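Local structure of mannitol dehydrogenase (Pseudomonas fluorescens, 1LJ8) at residues 224-232 with 288-299. The protein probably catalyses the NAD-dependent interconversion of D-mannitol and D-fructose, as a long-chain dehydrogenase of the mannitol dehydrogenase family. Sequence-based numbering, arbitrary orientation.
Sequences FPNAMVDRI and VTPYEEMKIGLL. With NAD (nicotinamide-adenine-dinucleotide), chain B.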
ATOM      1  N   PHE A 224      12.486  11.402  -7.805  1.00 13.64           N
ATOM      2  CA  PHE A 224      11.265  10.773  -7.301  1.00 13.10           C
ATOM      3  C   PHE A 224      10.854   9.699  -8.299  1.00 11.92           C
ATOM      4  O   PHE A 224       9.902   9.875  -9.046  1.00 13.53           O
ATOM      5  CB  PHE A 224      10.161  11.837  -7.224  1.00 13.30           C
ATOM      6  CG  PHE A 224      10.520  13.020  -6.346  1.00 14.27           C
ATOM      7  CD1 PHE A 224      11.143  14.152  -6.886  1.00 15.26           C
ATOM      8  CD2 PHE A 224      10.188  13.009  -4.986  1.00 13.90           C
ATOM      9  CE1 PHE A 224      11.430  15.288  -6.086  1.00 15.68           C
ATOM     10  CE2 PHE A 224      10.465  14.153  -4.142  1.00 14.49           C
ATOM     11  CZ  PHE A 224      11.092  15.295  -4.719  1.00 14.50           C
ATOM     12  N   PRO A 225      11.584   8.577  -8.308  1.00 11.30           N
ATOM     13  CA  PRO A 225      11.254   7.504  -9.257  1.00 12.85           C
ATOM     14  C   PRO A 225       9.860   6.913  -9.094  1.00 12.35           C
ATOM     15  O   PRO A 225       9.369   6.738  -7.976  1.00 12.03           O
ATOM     16  CB  PRO A 225      12.372   6.461  -9.020  1.00 10.94           C
ATOM     17  CG  PRO A 225      12.700   6.660  -7.521  1.00 12.06           C
ATOM     18  CD  PRO A 225      12.687   8.209  -7.411  1.00 11.65           C
ATOM     19  N   ASN A 226       9.178   6.658 -10.214  1.00 11.05           N
ATOM     20  CA  ASN A 226       7.916   5.968 -10.098  1.00 11.29           C
ATOM     21  C   ASN A 226       8.265   4.494 -10.066  1.00 10.76           C
ATOM     22  O   ASN A 226       9.333   4.101 -10.524  1.00 11.57           O
ATOM     23  CB  ASN A 226       7.014   6.197 -11.317  1.00 12.83           C
ATOM     24  CG  ASN A 226       6.570   7.640 -11.419  1.00 14.40           C
ATOM     25  OD1 ASN A 226       5.733   8.116 -10.626  1.00 12.79           O
ATOM     26  ND2 ASN A 226       7.126   8.360 -12.392  1.00 18.30           N
ATOM     27  N   ALA A 227       7.351   3.694  -9.523  1.00 11.38           N
ATOM     28  CA  ALA A 227       7.563   2.247  -9.482  1.00 12.42           C
ATOM     29  C   ALA A 227       6.264   1.489  -9.491  1.00 13.51           C
ATOM     30  O   ALA A 227       5.223   2.005  -9.113  1.00 15.10           O
ATOM     31  CB  ALA A 227       8.346   1.838  -8.170  1.00 12.35           C
HETATM   32  N   MSE A 228       6.359   0.235  -9.928  1.00 14.39           N
HETATM   33  CA  MSE A 228       5.261  -0.672  -9.791  1.00 13.56           C
HETATM   34  C   MSE A 228       5.774  -1.660  -8.730  1.00 13.66           C
HETATM   35  O   MSE A 228       6.809  -2.309  -8.950  1.00 14.33           O
HETATM   36  CB  MSE A 228       5.029  -1.460 -11.055  1.00 18.46           C
HETATM   37  CG  MSE A 228       3.697  -2.082 -10.896  1.00 21.24           C
HETATM   38 SE   MSE A 228       3.947  -3.880 -10.596  1.00 43.77          SE
HETATM   39  CE  MSE A 228       3.530  -3.895 -12.351  1.00  1.66           C
ATOM     40  N   VAL A 229       5.098  -1.758  -7.588  1.00 13.96           N
ATOM     41  CA  VAL A 229       5.544  -2.650  -6.518  1.00 13.38           C
ATOM     42  C   VAL A 229       4.451  -3.666  -6.295  1.00 14.47           C
ATOM     43  O   VAL A 229       3.269  -3.303  -6.194  1.00 16.98           O
ATOM     44  CB  VAL A 229       5.852  -1.832  -5.234  1.00 14.07           C
ATOM     45  CG1 VAL A 229       7.010  -0.820  -5.583  1.00 14.03           C
ATOM     46  CG2 VAL A 229       4.593  -1.100  -4.721  1.00 11.85           C
ATOM     47  N   ASP A 230       4.810  -4.954  -6.227  1.00 13.71           N
ATOM     48  CA  ASP A 230       3.745  -5.933  -6.143  1.00 13.32           C
ATOM     49  C   ASP A 230       4.124  -7.151  -5.298  1.00 13.36           C
ATOM     50  O   ASP A 230       5.088  -7.825  -5.631  1.00 13.35           O
ATOM     51  CB  ASP A 230       3.440  -6.391  -7.591  1.00 14.29           C
ATOM     52  CG  ASP A 230       2.114  -7.153  -7.729  1.00 14.70           C
ATOM     53  OD1 ASP A 230       1.409  -7.275  -6.732  1.00 13.59           O
ATOM     54  OD2 ASP A 230       1.766  -7.630  -8.854  1.00 16.41           O
ATOM     55  N   ARG A 231       3.398  -7.388  -4.210  1.00 12.48           N
ATOM     56  CA  ARG A 231       3.576  -8.611  -3.408  1.00 11.51           C
ATOM     57  C   ARG A 231       2.496  -8.587  -2.340  1.00 13.25           C
ATOM     58  O   ARG A 231       2.531  -7.743  -1.438  1.00 11.99           O
ATOM     59  CB  ARG A 231       4.965  -8.746  -2.746  1.00 12.00           C
ATOM     60  CG  ARG A 231       5.055 -10.134  -2.041  1.00 13.28           C
ATOM     61  CD  ARG A 231       6.452 -10.397  -1.464  1.00 12.28           C
ATOM     62  NE  ARG A 231       6.739 -11.823  -1.660  1.00 12.90           N
ATOM     63  CZ  ARG A 231       7.903 -12.402  -1.409  1.00 13.72           C
ATOM     64  NH1 ARG A 231       8.913 -11.699  -0.912  1.00 10.90           N
ATOM     65  NH2 ARG A 231       8.084 -13.690  -1.763  1.00 14.38           N
ATOM     66  N   ILE A 232       1.523  -9.487  -2.465  1.00 11.71           N
ATOM     67  CA  ILE A 232       0.398  -9.544  -1.514  1.00 11.17           C
ATOM     68  C   ILE A 232       0.954  -9.902  -0.146  1.00 11.35           C
ATOM     69  O   ILE A 232       1.576 -10.952   0.064  1.00 11.59           O
ATOM     70  CB  ILE A 232      -0.674 -10.531  -1.993  1.00 12.61           C
ATOM     71  CG1 ILE A 232      -1.356  -9.949  -3.264  1.00 13.20           C
ATOM     72  CG2 ILE A 232      -1.731 -10.738  -0.909  1.00 14.29           C
ATOM     73  CD1 ILE A 232      -2.120 -11.076  -4.082  1.00 12.29           C
ATOM     74  N   VAL A 288       7.713   3.542 -16.096  1.00 17.58           N
ATOM     75  CA  VAL A 288       6.985   2.470 -15.475  1.00 17.55           C
ATOM     76  C   VAL A 288       5.484   2.767 -15.342  1.00 16.06           C
ATOM     77  O   VAL A 288       4.720   1.881 -14.989  1.00 15.45           O
ATOM     78  CB  VAL A 288       7.614   2.188 -14.046  1.00 17.31           C
ATOM     79  CG1 VAL A 288       7.143   3.215 -13.083  1.00 19.80           C
ATOM     80  CG2 VAL A 288       7.248   0.779 -13.541  1.00 21.53           C
ATOM     81  N   THR A 289       5.040   3.988 -15.663  1.00 15.89           N
ATOM     82  CA  THR A 289       3.640   4.314 -15.418  1.00 17.19           C
ATOM     83  C   THR A 289       2.582   3.418 -16.050  1.00 17.41           C
ATOM     84  O   THR A 289       1.605   3.107 -15.398  1.00 17.95           O
ATOM     85  CB  THR A 289       3.330   5.842 -15.637  1.00 19.00           C
ATOM     86  OG1 THR A 289       3.580   6.228 -16.987  1.00 20.92           O
ATOM     87  CG2 THR A 289       4.255   6.698 -14.730  1.00 21.08           C
ATOM     88  N   PRO A 290       2.753   2.957 -17.304  1.00 16.25           N
ATOM     89  CA  PRO A 290       1.647   2.104 -17.744  1.00 17.07           C
ATOM     90  C   PRO A 290       1.518   0.780 -16.966  1.00 16.33           C
ATOM     91  O   PRO A 290       0.421   0.239 -16.832  1.00 14.10           O
ATOM     92  CB  PRO A 290       1.925   1.890 -19.244  1.00 19.55           C
ATOM     93  CG  PRO A 290       3.362   2.150 -19.401  1.00 20.13           C
ATOM     94  CD  PRO A 290       3.686   3.253 -18.405  1.00 17.48           C
ATOM     95  N   TYR A 291       2.640   0.275 -16.451  1.00 14.90           N
ATOM     96  CA  TYR A 291       2.653  -0.957 -15.666  1.00 15.89           C
ATOM     97  C   TYR A 291       2.004  -0.707 -14.294  1.00 14.73           C
ATOM     98  O   TYR A 291       1.213  -1.505 -13.834  1.00 12.40           O
ATOM     99  CB  TYR A 291       4.079  -1.441 -15.456  1.00 19.32           C
ATOM    100  CG  TYR A 291       4.785  -1.716 -16.764  1.00 22.76           C
ATOM    101  CD1 TYR A 291       5.890  -0.960 -17.161  1.00 22.30           C
ATOM    102  CD2 TYR A 291       4.315  -2.720 -17.620  1.00 24.11           C
ATOM    103  CE1 TYR A 291       6.520  -1.212 -18.400  1.00 24.59           C
ATOM    104  CE2 TYR A 291       4.916  -2.968 -18.839  1.00 26.02           C
ATOM    105  CZ  TYR A 291       6.021  -2.215 -19.227  1.00 26.53           C
ATOM    106  OH  TYR A 291       6.590  -2.461 -20.471  1.00 25.49           O
ATOM    107  N   GLU A 292       2.341   0.416 -13.652  1.00 15.02           N
ATOM    108  CA  GLU A 292       1.724   0.711 -12.343  1.00 15.38           C
ATOM    109  C   GLU A 292       0.233   1.023 -12.560  1.00 12.83           C
ATOM    110  O   GLU A 292      -0.613   0.639 -11.749  1.00 13.86           O
ATOM    111  CB  GLU A 292       2.439   1.885 -11.642  1.00 15.45           C
ATOM    112  CG  GLU A 292       1.883   2.198 -10.204  1.00 18.94           C
ATOM    113  CD  GLU A 292       1.964   1.024  -9.177  1.00 21.89           C
ATOM    114  OE1 GLU A 292       1.649   1.258  -7.972  1.00 23.26           O
ATOM    115  OE2 GLU A 292       2.341  -0.120  -9.526  1.00 20.91           O
ATOM    116  N   GLU A 293      -0.114   1.716 -13.650  1.00 14.55           N
ATOM    117  CA  GLU A 293      -1.544   2.010 -13.914  1.00 13.15           C
ATOM    118  C   GLU A 293      -2.310   0.697 -14.056  1.00 14.02           C
ATOM    119  O   GLU A 293      -3.442   0.552 -13.547  1.00 13.85           O
ATOM    120  CB  GLU A 293      -1.708   2.837 -15.214  1.00 14.87           C
ATOM    121  CG  GLU A 293      -1.325   4.293 -15.030  1.00 13.62           C
ATOM    122  CD  GLU A 293      -1.085   5.033 -16.347  1.00 17.78           C
ATOM    123  OE1 GLU A 293      -1.415   4.466 -17.418  1.00 17.20           O
ATOM    124  OE2 GLU A 293      -0.562   6.180 -16.287  1.00 19.01           O
HETATM  125  N   MSE A 294      -1.699  -0.231 -14.783  1.00 13.34           N
HETATM  126  CA  MSE A 294      -2.256  -1.559 -15.012  1.00 12.97           C
HETATM  127  C   MSE A 294      -2.494  -2.349 -13.720  1.00 12.73           C
HETATM  128  O   MSE A 294      -3.572  -2.938 -13.487  1.00 13.00           O
HETATM  129  CB  MSE A 294      -1.301  -2.391 -15.879  1.00 17.64           C
HETATM  130  CG  MSE A 294      -1.750  -3.818 -16.051  1.00 19.61           C
HETATM  131 SE   MSE A 294      -0.239  -4.948 -16.725  1.00 28.40          SE
HETATM  132  CE  MSE A 294       0.779  -5.136 -15.085  1.00 27.96           C
ATOM    133  N   LYS A 295      -1.480  -2.383 -12.873  1.00 10.81           N
ATOM    134  CA  LYS A 295      -1.621  -3.138 -11.632  1.00 13.01           C
ATOM    135  C   LYS A 295      -2.639  -2.498 -10.704  1.00 11.28           C
ATOM    136  O   LYS A 295      -3.468  -3.182 -10.080  1.00 12.50           O
ATOM    137  CB  LYS A 295      -0.262  -3.211 -10.943  1.00 14.53           C
ATOM    138  CG  LYS A 295      -0.357  -3.977  -9.620  1.00 17.05           C
ATOM    139  CD  LYS A 295       0.085  -3.145  -8.497  1.00 19.12           C
ATOM    140  CE  LYS A 295       0.072  -3.946  -7.183  1.00 18.32           C
ATOM    141  NZ  LYS A 295      -0.402  -3.043  -6.068  1.00 14.20           N
ATOM    142  N   ILE A 296      -2.582  -1.177 -10.581  1.00 11.46           N
ATOM    143  CA  ILE A 296      -3.534  -0.488  -9.701  1.00 12.08           C
ATOM    144  C   ILE A 296      -4.980  -0.684 -10.227  1.00 13.01           C
ATOM    145  O   ILE A 296      -5.915  -0.980  -9.461  1.00 12.55           O
ATOM    146  CB  ILE A 296      -3.238   1.029  -9.628  1.00 12.94           C
ATOM    147  CG1 ILE A 296      -1.873   1.286  -8.928  1.00 14.40           C
ATOM    148  CG2 ILE A 296      -4.381   1.732  -8.866  1.00 14.52           C
ATOM    149  CD1 ILE A 296      -1.888   0.939  -7.459  1.00 17.23           C
ATOM    150  N   GLY A 297      -5.169  -0.537 -11.538  1.00 11.96           N
ATOM    151  CA  GLY A 297      -6.521  -0.658 -12.092  1.00 11.95           C
ATOM    152  C   GLY A 297      -7.135  -2.038 -11.997  1.00 11.55           C
ATOM    153  O   GLY A 297      -8.322  -2.216 -11.675  1.00 12.48           O
ATOM    154  N   LEU A 298      -6.316  -3.031 -12.292  1.00 11.44           N
ATOM    155  CA  LEU A 298      -6.752  -4.418 -12.293  1.00 12.30           C
ATOM    156  C   LEU A 298      -6.619  -5.135 -10.964  1.00 12.53           C
ATOM    157  O   LEU A 298      -7.578  -5.760 -10.518  1.00 12.92           O
ATOM    158  CB  LEU A 298      -5.970  -5.213 -13.382  1.00 11.47           C
ATOM    159  CG  LEU A 298      -6.260  -4.756 -14.830  1.00 12.22           C
ATOM    160  CD1 LEU A 298      -5.278  -5.538 -15.796  1.00 13.01           C
ATOM    161  CD2 LEU A 298      -7.747  -5.043 -15.184  1.00 12.81           C
ATOM    162  N   LEU A 299      -5.452  -5.074 -10.330  1.00 11.52           N
ATOM    163  CA  LEU A 299      -5.306  -5.825  -9.073  1.00  9.65           C
ATOM    164  C   LEU A 299      -5.991  -5.086  -7.936  1.00 10.71           C
ATOM    165  O   LEU A 299      -6.923  -5.610  -7.310  1.00 10.69           O
ATOM    166  CB  LEU A 299      -3.816  -6.063  -8.751  1.00 11.00           C
ATOM    167  CG  LEU A 299      -3.513  -7.084  -7.642  1.00 13.04           C
ATOM    168  CD1 LEU A 299      -2.018  -7.512  -7.757  1.00 12.62           C
ATOM    169  CD2 LEU A 299      -3.785  -6.440  -6.233  1.00 14.26           C
TER
HETATM  170  PA  NAD B1500       0.764  -1.805   7.518  1.00 13.45           P
HETATM  171  O1A NAD B1500      -0.506  -1.479   8.114  1.00 14.98           O
HETATM  172  O2A NAD B1500       1.549  -3.017   7.886  1.00 12.44           O
HETATM  173  O5B NAD B1500       1.790  -0.596   7.712  1.00 14.96           O
HETATM  174  C5B NAD B1500       1.409   0.750   7.290  1.00 16.33           C
HETATM  175  C4B NAD B1500       2.620   1.556   7.803  1.00 17.10           C
HETATM  176  O4B NAD B1500       2.393   2.967   7.390  1.00 17.37           O
HETATM  177  C3B NAD B1500       2.748   1.689   9.362  1.00 16.09           C
HETATM  178  O3B NAD B1500       4.158   1.722   9.647  1.00 16.04           O
HETATM  179  C2B NAD B1500       2.032   3.015   9.658  1.00 18.74           C
HETATM  180  O2B NAD B1500       2.429   3.602  10.891  1.00 20.22           O
HETATM  181  C1B NAD B1500       2.506   3.860   8.491  1.00 16.89           C
HETATM  182  N9A NAD B1500       1.707   5.007   8.196  1.00 16.81           N
HETATM  183  C8A NAD B1500       0.344   5.154   8.039  1.00 16.37           C
HETATM  184  N7A NAD B1500       0.003   6.384   7.727  1.00 16.65           N
HETATM  185  C5A NAD B1500       1.209   7.066   7.681  1.00 16.72           C
HETATM  186  C6A NAD B1500       1.453   8.411   7.378  1.00 15.10           C
HETATM  187  N6A NAD B1500       0.531   9.318   7.050  1.00 17.97           N
HETATM  188  N1A NAD B1500       2.767   8.854   7.418  1.00 15.92           N
HETATM  189  C2A NAD B1500       3.815   7.992   7.737  1.00 17.07           C
HETATM  190  N3A NAD B1500       3.599   6.649   8.020  1.00 18.60           N
HETATM  191  C4A NAD B1500       2.263   6.242   7.979  1.00 17.29           C
HETATM  192  O3  NAD B1500       0.512  -1.791   5.951  1.00 12.18           O
HETATM  193  PN  NAD B1500       1.269  -2.537   4.745  1.00 12.57           P
HETATM  194  O1N NAD B1500       0.585  -3.803   4.464  1.00 13.89           O
HETATM  195  O2N NAD B1500       2.692  -2.590   5.091  1.00 13.14           O
HETATM  196  O5D NAD B1500       0.965  -1.591   3.520  1.00 11.96           O
HETATM  197  C5D NAD B1500       1.544  -0.293   3.539  1.00 11.80           C
HETATM  198  C4D NAD B1500       1.443   0.207   2.165  1.00 12.93           C
HETATM  199  O4D NAD B1500       2.309  -0.465   1.227  1.00 12.22           O
HETATM  200  C3D NAD B1500       0.028   0.230   1.481  1.00 13.01           C
HETATM  201  O3D NAD B1500      -0.790   1.291   1.962  1.00 11.71           O
HETATM  202  C2D NAD B1500       0.357   0.252   0.002  1.00 11.01           C
HETATM  203  O2D NAD B1500       0.510   1.582  -0.477  1.00 10.34           O
HETATM  204  C1D NAD B1500       1.676  -0.556  -0.080  1.00 12.25           C
HETATM  205  N1N NAD B1500       1.505  -1.965  -0.487  1.00 11.57           N
HETATM  206  C2N NAD B1500       0.994  -2.987   0.334  1.00 10.99           C
HETATM  207  C3N NAD B1500       0.810  -4.226  -0.225  1.00 13.12           C
HETATM  208  C7N NAD B1500       0.217  -5.347   0.650  1.00 13.05           C
HETATM  209  O7N NAD B1500      -0.129  -6.387   0.072  1.00 10.18           O
HETATM  210  N7N NAD B1500       0.013  -5.175   1.940  1.00 10.98           N
HETATM  211  C4N NAD B1500       1.117  -4.479  -1.649  1.00 13.42           C
HETATM  212  C5N NAD B1500       1.666  -3.414  -2.427  1.00 12.27           C
HETATM  213  C6N NAD B1500       1.871  -2.125  -1.860  1.00 10.18           C
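M228, a selenomethionine, reaches from strand 227-230 across to the start of helix 289-313, where its terminal CE lies 4.0 Å from Y291 CB and also touches the CE of M294, a second selenomethionine. Its CG is anti to the backbone N (chi1 -166°), and bends further along the chain bring the methyl onto the helix surface. Nearer the strand's N-terminal end, V288 packs its CG1 3.5 Å from N226 CB and its CG2 against M228 CB. Between them, E292 bends at chi2 (59°) and packs against the strand backbone, with CD 3.4 Å from A227 O. Replacing E292 with an alanine removes CG and the carboxylate, and is likely to leave the A227 carbonyl without the packing they give it.

Towards NAD, K295 points at the strand and runs across it, its CE 3.4 Å from V229 O, while NZ is hydrogen-bonded to N300. D230 sets OD1 3.6 Å from the L299 methyl CD1, but its polar partner is R361, in a salt bridge; K295 NZ stays 4.7 Å from D230 OD1, too far for direct pairing.

Strand and helix, their directions 37° apart, join the Rossmann and C-terminal family regions in a buried interface next to the nicotinamide end of NAD. The M228 backbone is hydrogen-bonded to V265 of strand 263-266. V229 CG2 lies 4.1 Å from NAD C6N, and K295 NZ comes within 4.9 Å of C4N, the hydride-accepting carbon of the nicotinamide. Apolar packing and van der Waals contact join the two regions, and the K295 amine lies near the nicotinamide, beside the NAD-binding N191, a position consistent with a role in catalysis though not proof of one.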